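Probable sugar ABC transporter, sugar-binding protein (Streptococcus pneumoniae, PDB 2W7Y) binds the blood group A-trisaccharide and probably delivers such glycans to a sugar ABC transporter for uptake. Local coordinates at residues K118-L123 / K148-H153; G97-V102 / G310-S315. All blocks are in the same frame, centred on the assembly; numbering follows the deposited sequence.

How the interactions relate
Interaction 1 lies inside the chain loop that interaction 2 closes, and their centres are about 9 Å apart. Both involve strand 311-313. It is part of interaction 2, where segment 97-102 pairs with it, while Leu-121 and Val-152 of interaction 1 hydrogen-bond to its backbone at Ile-313 and Ile-311. Interaction 2 is the more buried: a sheet edge with one direct hydrogen bond, apolar packing and a water at its end. Interaction 1 is partly buried. It joins a loop to a short, weakly bonded strand and its following loop through a carboxylate, a backbone bond and a water, and runs on to the glycan at His-153. The hydroxyl of Thr-151 ties the two together at Gly-310 and Thr-312.

Interaction 1: residues K118-L123 / K148-H153; sequences KLVLDL and KIYTVH. With GAL (beta-D-galactopyranose), chain C.
The ring of Tyr-150 has Val-120 O at its edge, near the ring plane. Asp-122 N and Leu-121 O approach the same ring obliquely. Val-120 reaches the base of this side chain: with chi1 at -165°, Val-120 CG1 stands opposite its own backbone N and meets Tyr-150 CB at 3.9 Å. The second ring is that of His-153, which has galactose O4 in plane at its edge, 3.4 Å from His-153 CE1. Ser-307 O takes the hydrogen bond at His-153 ND1.

Two direct hydrogen bonds join the segments. Ile-149 N donates to Asp-122 OD1 at 2.9 Å and meets it nearly along its C-O axis. The same oxygen accepts from Lys-124 N at the start of helix 124-129, so two N-H groups hold the carboxylate. Asp-122 OD2 lies against the aliphatic part of Lys-148, 3.6 Å from Lys-148 CG. The second bond runs from Leu-123 N to Ile-149 O, 2.6 Å long and nearly straight (165° at the hydrogen). A water links Leu-121 O and Tyr-150 O. Leu-123 CD2 packs on Val-152 CG2 at 4.0 Å, and Leu-329 of helix 319-332 touches both residues.

Asp-122 thus caps a helix start while holding a passing chain. That chain leads to His-153, part of the glycan pocket of this solute-binding protein.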
ATOM      1  N   LYS A 118      14.671  18.724  -7.698  1.00 23.31           N
ATOM      2  CA  LYS A 118      13.333  19.230  -8.092  1.00 23.25           C
ATOM      3  C   LYS A 118      12.853  18.840  -9.489  1.00 23.20           C
ATOM      4  O   LYS A 118      12.420  19.685 -10.282  1.00 23.33           O
ATOM      5  CB  LYS A 118      13.136  20.735  -7.824  1.00 23.21           C
ATOM      6  CG  LYS A 118      14.361  21.596  -7.896  1.00 23.34           C
ATOM      7  CD  LYS A 118      14.876  21.945  -6.511  1.00 23.64           C
ATOM      8  CE  LYS A 118      14.269  23.242  -6.000  1.00 23.31           C
ATOM      9  NZ  LYS A 118      15.082  23.811  -4.887  1.00 23.33           N
ATOM     10  N   LEU A 119      12.917  17.541  -9.755  1.00 23.17           N
ATOM     11  CA  LEU A 119      12.404  16.947 -10.983  1.00 23.21           C
ATOM     12  C   LEU A 119      10.878  16.826 -10.933  1.00 23.09           C
ATOM     13  O   LEU A 119      10.237  16.525 -11.942  1.00 22.95           O
ATOM     14  CB  LEU A 119      13.035  15.561 -11.174  1.00 23.29           C
ATOM     15  CG  LEU A 119      14.403  15.358 -11.846  1.00 23.26           C
ATOM     16  CD1 LEU A 119      15.313  16.577 -11.814  1.00 23.15           C
ATOM     17  CD2 LEU A 119      15.116  14.138 -11.262  1.00 22.67           C
ATOM     18  N   VAL A 120      10.316  17.082  -9.750  1.00 23.18           N
ATOM     19  CA  VAL A 120       8.896  16.860  -9.457  1.00 23.23           C
ATOM     20  C   VAL A 120       8.201  18.178  -9.105  1.00 23.25           C
ATOM     21  O   VAL A 120       8.764  19.010  -8.386  1.00 23.13           O
ATOM     22  CB  VAL A 120       8.713  15.880  -8.269  1.00 23.19           C
ATOM     23  CG1 VAL A 120       7.296  15.367  -8.213  1.00 23.56           C
ATOM     24  CG2 VAL A 120       9.676  14.710  -8.369  1.00 23.32           C
ATOM     25  N   LEU A 121       6.976  18.351  -9.606  1.00 23.26           N
ATOM     26  CA  LEU A 121       6.184  19.554  -9.345  1.00 23.45           C
ATOM     27  C   LEU A 121       5.498  19.531  -7.974  1.00 23.41           C
ATOM     28  O   LEU A 121       4.975  18.501  -7.548  1.00 23.59           O
ATOM     29  CB  LEU A 121       5.143  19.762 -10.455  1.00 23.53           C
ATOM     30  CG  LEU A 121       4.184  20.952 -10.364  1.00 23.28           C
ATOM     31  CD1 LEU A 121       4.920  22.287 -10.512  1.00 23.63           C
ATOM     32  CD2 LEU A 121       3.101  20.828 -11.414  1.00 23.35           C
ATOM     33  N   ASP A 122       5.522  20.675  -7.292  1.00 23.42           N
ATOM     34  CA  ASP A 122       4.763  20.882  -6.059  1.00 23.40           C
ATOM     35  C   ASP A 122       3.289  21.064  -6.421  1.00 23.42           C
ATOM     36  O   ASP A 122       2.922  21.993  -7.150  1.00 23.34           O
ATOM     37  CB  ASP A 122       5.305  22.098  -5.293  1.00 23.26           C
ATOM     38  CG  ASP A 122       4.529  22.400  -4.000  1.00 23.38           C
ATOM     39  OD1 ASP A 122       3.828  21.523  -3.453  1.00 23.24           O
ATOM     40  OD2 ASP A 122       4.635  23.546  -3.521  1.00 23.39           O
ATOM     41  N   LEU A 123       2.460  20.158  -5.907  1.00 23.39           N
ATOM     42  CA  LEU A 123       1.044  20.077  -6.267  1.00 23.36           C
ATOM     43  C   LEU A 123       0.136  20.902  -5.361  1.00 23.17           C
ATOM     44  O   LEU A 123      -1.003  21.196  -5.727  1.00 23.16           O
ATOM     45  CB  LEU A 123       0.593  18.609  -6.251  1.00 23.37           C
ATOM     46  CG  LEU A 123       0.669  17.728  -7.506  1.00 23.28           C
ATOM     47  CD1 LEU A 123       1.713  18.187  -8.524  1.00 22.78           C
ATOM     48  CD2 LEU A 123       0.879  16.265  -7.109  1.00 23.07           C
ATOM     49  N   LYS A 148       5.046  21.099   1.054  1.00 22.94           N
ATOM     50  CA  LYS A 148       5.010  20.786  -0.374  1.00 23.03           C
ATOM     51  C   LYS A 148       4.432  19.392  -0.607  1.00 22.97           C
ATOM     52  O   LYS A 148       4.778  18.451   0.104  1.00 22.95           O
ATOM     53  CB  LYS A 148       6.416  20.893  -0.980  1.00 22.94           C
ATOM     54  CG  LYS A 148       6.944  22.324  -1.068  1.00 22.97           C
ATOM     55  CD  LYS A 148       8.465  22.393  -1.138  1.00 23.12           C
ATOM     56  CE  LYS A 148       9.095  22.260   0.245  1.00 23.63           C
ATOM     57  NZ  LYS A 148      10.485  22.807   0.307  1.00 23.75           N
ATOM     58  N   ILE A 149       3.541  19.272  -1.592  1.00 23.05           N
ATOM     59  CA  ILE A 149       2.978  17.970  -1.975  1.00 23.06           C
ATOM     60  C   ILE A 149       3.456  17.554  -3.370  1.00 23.08           C
ATOM     61  O   ILE A 149       3.132  18.193  -4.371  1.00 23.11           O
ATOM     62  CB  ILE A 149       1.428  17.948  -1.916  1.00 23.16           C
ATOM     63  CG1 ILE A 149       0.928  18.420  -0.545  1.00 22.94           C
ATOM     64  CG2 ILE A 149       0.902  16.548  -2.242  1.00 23.07           C
ATOM     65  CD1 ILE A 149      -0.574  18.605  -0.448  1.00 22.77           C
ATOM     66  N   TYR A 150       4.217  16.467  -3.427  1.00 23.13           N
ATOM     67  CA  TYR A 150       4.805  16.014  -4.682  1.00 23.10           C
ATOM     68  C   TYR A 150       3.999  14.910  -5.373  1.00 23.07           C
ATOM     69  O   TYR A 150       4.214  14.624  -6.554  1.00 23.08           O
ATOM     70  CB  TYR A 150       6.246  15.556  -4.448  1.00 23.13           C
ATOM     71  CG  TYR A 150       7.157  16.642  -3.913  1.00 23.29           C
ATOM     72  CD1 TYR A 150       7.572  17.699  -4.726  1.00 22.93           C
ATOM     73  CD2 TYR A 150       7.610  16.608  -2.594  1.00 23.54           C
ATOM     74  CE1 TYR A 150       8.411  18.693  -4.239  1.00 23.31           C
ATOM     75  CE2 TYR A 150       8.451  17.599  -2.096  1.00 23.29           C
ATOM     76  CZ  TYR A 150       8.847  18.633  -2.921  1.00 23.51           C
ATOM     77  OH  TYR A 150       9.681  19.609  -2.424  1.00 23.80           O
ATOM     78  N   THR A 151       3.076  14.297  -4.636  1.00 22.90           N
ATOM     79  CA  THR A 151       2.309  13.164  -5.154  1.00 22.81           C
ATOM     80  C   THR A 151       0.924  13.044  -4.506  1.00 22.74           C
ATOM     81  O   THR A 151       0.752  13.327  -3.315  1.00 22.48           O
ATOM     82  CB  THR A 151       3.101  11.827  -5.031  1.00 22.75           C
ATOM     83  OG1 THR A 151       2.422  10.793  -5.750  1.00 22.99           O
ATOM     84  CG2 THR A 151       3.273  11.405  -3.579  1.00 22.67           C
ATOM     85  N   VAL A 152      -0.060  12.647  -5.311  1.00 22.75           N
ATOM     86  CA  VAL A 152      -1.423  12.420  -4.826  1.00 22.81           C
ATOM     87  C   VAL A 152      -1.953  11.076  -5.318  1.00 22.77           C
ATOM     88  O   VAL A 152      -2.121  10.864  -6.518  1.00 22.76           O
ATOM     89  CB  VAL A 152      -2.400  13.562  -5.229  1.00 22.86           C
ATOM     90  CG1 VAL A 152      -3.834  13.220  -4.827  1.00 22.65           C
ATOM     91  CG2 VAL A 152      -1.984  14.891  -4.610  1.00 22.88           C
ATOM     92  N   HIS A 153      -2.214  10.176  -4.375  1.00 22.85           N
ATOM     93  CA  HIS A 153      -2.760   8.860  -4.676  1.00 22.86           C
ATOM     94  C   HIS A 153      -4.289   8.928  -4.652  1.00 23.10           C
ATOM     95  O   HIS A 153      -4.889   9.203  -3.608  1.00 23.38           O
ATOM     96  CB  HIS A 153      -2.221   7.847  -3.658  1.00 22.82           C
ATOM     97  CG  HIS A 153      -2.258   6.421  -4.117  1.00 22.68           C
ATOM     98  ND1 HIS A 153      -2.042   5.362  -3.259  1.00 22.54           N
ATOM     99  CD2 HIS A 153      -2.492   5.873  -5.334  1.00 22.81           C
ATOM    100  CE1 HIS A 153      -2.134   4.227  -3.928  1.00 22.46           C
ATOM    101  NE2 HIS A 153      -2.410   4.508  -5.188  1.00 22.82           N
TER
HETATM  102  C1  GAL C   1      -3.410  -0.669  -6.614  1.00 16.73           C
HETATM  103  C2  GAL C   1      -1.986  -1.122  -6.288  1.00 16.42           C
HETATM  104  C3  GAL C   1      -1.836  -1.403  -4.790  1.00 16.01           C
HETATM  105  C4  GAL C   1      -2.401  -0.263  -3.934  1.00 15.18           C
HETATM  106  C5  GAL C   1      -3.838   0.034  -4.386  1.00 16.26           C
HETATM  107  C6  GAL C   1      -4.524   1.154  -3.599  1.00 16.08           C
HETATM  108  O1  GAL C   1      -3.436  -0.160  -7.928  1.00 20.41           O
HETATM  109  O2  GAL C   1      -1.717  -2.290  -7.036  1.00 16.02           O
HETATM  110  O3  GAL C   1      -0.482  -1.645  -4.481  1.00 15.78           O
HETATM  111  O4  GAL C   1      -1.569   0.866  -4.064  1.00 12.44           O
HETATM  112  O5  GAL C   1      -3.839   0.371  -5.760  1.00 16.42           O
HETATM  113  O6  GAL C   1      -5.927   1.005  -3.716  1.00 15.93           O
HETATM  114  O   HOH W   1       4.197  16.051  -8.634  1.00 19.46           O

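Interaction 2: residues G97-V102 / G310-S315; sequences GEFPDV and GITISS
Segments 97-102 and 310-315 meet as the end of an antiparallel strand pair. Val-102 and Ile-313 form a non-hydrogen-bonded pair, with their CA atoms 4.6 Å apart. This is one of the two outer pairings of a mixed four-stranded sheet, in which strand 102-104 lies between 39-44 and 311-313. Strand 311-313 comes from much later in the chain and runs antiparallel to 102-104, its one neighbour there; such an edge strand fits the lobe of a two-lobed solute-binding protein. One direct hydrogen bond joins the segments: Ser-314 N donates to Asp-101 O at 3.0 Å, nearly straight (173° at the hydrogen), though tilted 35° from the carbonyl plane. Val-102 CA also makes a CA-H...O contact with Thr-312 O, at 3.4 Å.

Phe-99 lies along the partner strand from Ser-314 to Thr-312, its CG anti to the backbone N (chi1 -155°). Phe-99 CZ and CE2 both touch Thr-312 CG2, each at 3.7 Å, obliquely to the ring. Pro-100 CD lies over one face of the same ring, toward its rim. Met-90 and Val-94 of helix 86-94 also pack on Phe-99. Val-102 and Ile-313 put their side chains on one face of the sheet, where Ala-325 of helix 319-332 touches both. Val-102 CG1 meets Ile-311 CG2 at 4.3 Å.

Asp-101 OD1 is held by a salt bridge to Lys-321 and by the backbone N of Glu-41. At the end of the pair a water donates to Phe-99 O and to Asp-101 OD2. The same water accepts from Ser-314 OG, 2.9 Å away, and that hydroxyl also accepts from Lys-316 N.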
ATOM      1  N   GLY A  97      18.790  13.236 -14.898  1.00 23.14           N
ATOM      2  CA  GLY A  97      18.134  14.488 -14.513  1.00 22.89           C
ATOM      3  C   GLY A  97      16.775  14.786 -15.113  1.00 22.88           C
ATOM      4  O   GLY A  97      16.433  15.949 -15.338  1.00 22.84           O
ATOM      5  N   GLU A  98      15.993  13.743 -15.359  1.00 22.81           N
ATOM      6  CA  GLU A  98      14.673  13.901 -15.967  1.00 22.98           C
ATOM      7  C   GLU A  98      13.569  13.266 -15.110  1.00 22.95           C
ATOM      8  O   GLU A  98      13.831  12.727 -14.032  1.00 22.77           O
ATOM      9  CB  GLU A  98      14.675  13.326 -17.391  1.00 23.02           C
ATOM     10  CG  GLU A  98      15.616  14.056 -18.352  1.00 23.24           C
ATOM     11  CD  GLU A  98      15.818  13.332 -19.670  1.00 23.68           C
ATOM     12  OE1 GLU A  98      16.832  13.612 -20.346  1.00 24.34           O
ATOM     13  OE2 GLU A  98      14.974  12.487 -20.039  1.00 24.26           O
ATOM     14  N   PHE A  99      12.333  13.353 -15.587  1.00 22.91           N
ATOM     15  CA  PHE A  99      11.195  12.749 -14.907  1.00 23.10           C
ATOM     16  C   PHE A  99      10.123  12.407 -15.943  1.00 23.21           C
ATOM     17  O   PHE A  99       9.962  13.142 -16.922  1.00 23.17           O
ATOM     18  CB  PHE A  99      10.639  13.698 -13.834  1.00 23.18           C
ATOM     19  CG  PHE A  99       9.916  12.997 -12.717  1.00 23.33           C
ATOM     20  CD1 PHE A  99      10.626  12.328 -11.718  1.00 23.25           C
ATOM     21  CD2 PHE A  99       8.523  13.002 -12.661  1.00 23.58           C
ATOM     22  CE1 PHE A  99       9.961  11.675 -10.686  1.00 23.22           C
ATOM     23  CE2 PHE A  99       7.846  12.346 -11.635  1.00 23.59           C
ATOM     24  CZ  PHE A  99       8.566  11.683 -10.646  1.00 23.60           C
ATOM     25  N   PRO A 100       9.410  11.273 -15.756  1.00 23.20           N
ATOM     26  CA  PRO A 100       8.274  10.973 -16.635  1.00 23.30           C
ATOM     27  C   PRO A 100       7.228  12.074 -16.535  1.00 23.40           C
ATOM     28  O   PRO A 100       6.940  12.545 -15.429  1.00 23.55           O
ATOM     29  CB  PRO A 100       7.723   9.654 -16.069  1.00 23.31           C
ATOM     30  CG  PRO A 100       8.275   9.557 -14.682  1.00 23.18           C
ATOM     31  CD  PRO A 100       9.615  10.218 -14.748  1.00 23.06           C
ATOM     32  N   ASP A 101       6.680  12.497 -17.675  1.00 23.48           N
ATOM     33  CA  ASP A 101       5.704  13.595 -17.701  1.00 23.45           C
ATOM     34  C   ASP A 101       4.680  13.460 -16.573  1.00 23.44           C
ATOM     35  O   ASP A 101       4.529  14.361 -15.748  1.00 23.65           O
ATOM     36  CB  ASP A 101       5.002  13.673 -19.058  1.00 23.32           C
ATOM     37  CG  ASP A 101       5.924  14.121 -20.181  1.00 23.61           C
ATOM     38  OD1 ASP A 101       5.505  14.007 -21.353  1.00 24.14           O
ATOM     39  OD2 ASP A 101       7.055  14.591 -19.909  1.00 23.33           O
ATOM     40  N   VAL A 102       3.986  12.324 -16.549  1.00 23.48           N
ATOM     41  CA  VAL A 102       3.046  11.983 -15.482  1.00 23.18           C
ATOM     42  C   VAL A 102       3.251  10.508 -15.168  1.00 23.12           C
ATOM     43  O   VAL A 102       3.350   9.687 -16.081  1.00 23.09           O
ATOM     44  CB  VAL A 102       1.561  12.214 -15.904  1.00 23.28           C
ATOM     45  CG1 VAL A 102       0.593  11.853 -14.763  1.00 22.91           C
ATOM     46  CG2 VAL A 102       1.327  13.650 -16.357  1.00 23.09           C
ATOM     47  N   GLY A 310       1.234   8.429  -5.715  1.00 22.78           N
ATOM     48  CA  GLY A 310       0.242   8.295  -6.766  1.00 22.86           C
ATOM     49  C   GLY A 310       0.613   9.102  -7.982  1.00 22.92           C
ATOM     50  O   GLY A 310       1.696   8.931  -8.541  1.00 22.82           O
ATOM     51  N   ILE A 311      -0.298   9.983  -8.384  1.00 22.93           N
ATOM     52  CA  ILE A 311      -0.088  10.875  -9.520  1.00 23.02           C
ATOM     53  C   ILE A 311       1.033  11.863  -9.208  1.00 23.03           C
ATOM     54  O   ILE A 311       0.946  12.643  -8.259  1.00 23.11           O
ATOM     55  CB  ILE A 311      -1.408  11.575  -9.934  1.00 23.04           C
ATOM     56  CG1 ILE A 311      -2.351  10.550 -10.570  1.00 23.21           C
ATOM     57  CG2 ILE A 311      -1.154  12.727 -10.901  1.00 22.89           C
ATOM     58  CD1 ILE A 311      -3.810  10.932 -10.528  1.00 23.86           C
ATOM     59  N   THR A 312       2.091  11.788 -10.012  1.00 22.94           N
ATOM     60  CA  THR A 312       3.323  12.539  -9.797  1.00 22.80           C
ATOM     61  C   THR A 312       3.743  13.161 -11.132  1.00 22.72           C
ATOM     62  O   THR A 312       3.798  12.473 -12.151  1.00 22.61           O
ATOM     63  CB  THR A 312       4.441  11.616  -9.272  1.00 22.67           C
ATOM     64  OG1 THR A 312       3.917  10.748  -8.260  1.00 22.63           O
ATOM     65  CG2 THR A 312       5.568  12.418  -8.688  1.00 22.48           C
ATOM     66  N   ILE A 313       4.021  14.461 -11.130  1.00 22.70           N
ATOM     67  CA  ILE A 313       4.227  15.185 -12.389  1.00 22.87           C
ATOM     68  C   ILE A 313       5.569  15.911 -12.512  1.00 22.80           C
ATOM     69  O   ILE A 313       6.060  16.512 -11.554  1.00 22.86           O
ATOM     70  CB  ILE A 313       3.000  16.100 -12.750  1.00 22.91           C
ATOM     71  CG1 ILE A 313       3.446  17.488 -13.217  1.00 22.86           C
ATOM     72  CG2 ILE A 313       2.044  16.212 -11.566  1.00 23.14           C
ATOM     73  CD1 ILE A 313       2.346  18.345 -13.789  1.00 23.84           C
ATOM     74  N   SER A 314       6.146  15.834 -13.708  1.00 22.61           N
ATOM     75  CA  SER A 314       7.421  16.461 -14.027  1.00 22.64           C
ATOM     76  C   SER A 314       7.399  17.985 -13.894  1.00 22.68           C
ATOM     77  O   SER A 314       6.401  18.630 -14.203  1.00 22.40           O
ATOM     78  CB  SER A 314       7.855  16.064 -15.440  1.00 22.63           C
ATOM     79  OG  SER A 314       9.065  16.699 -15.811  1.00 22.21           O
ATOM     80  N   SER A 315       8.520  18.536 -13.429  1.00 22.87           N
ATOM     81  CA  SER A 315       8.727  19.978 -13.302  1.00 23.11           C
ATOM     82  C   SER A 315       9.215  20.605 -14.604  1.00 23.28           C
ATOM     83  O   SER A 315       9.169  21.826 -14.766  1.00 23.29           O
ATOM     84  CB  SER A 315       9.760  20.266 -12.215  1.00 23.03           C
ATOM     85  OG  SER A 315       9.136  20.498 -10.969  1.00 23.90           O
TER
HETATM   86  O   HOH W   2       9.016  15.252 -18.280  1.00 16.11           O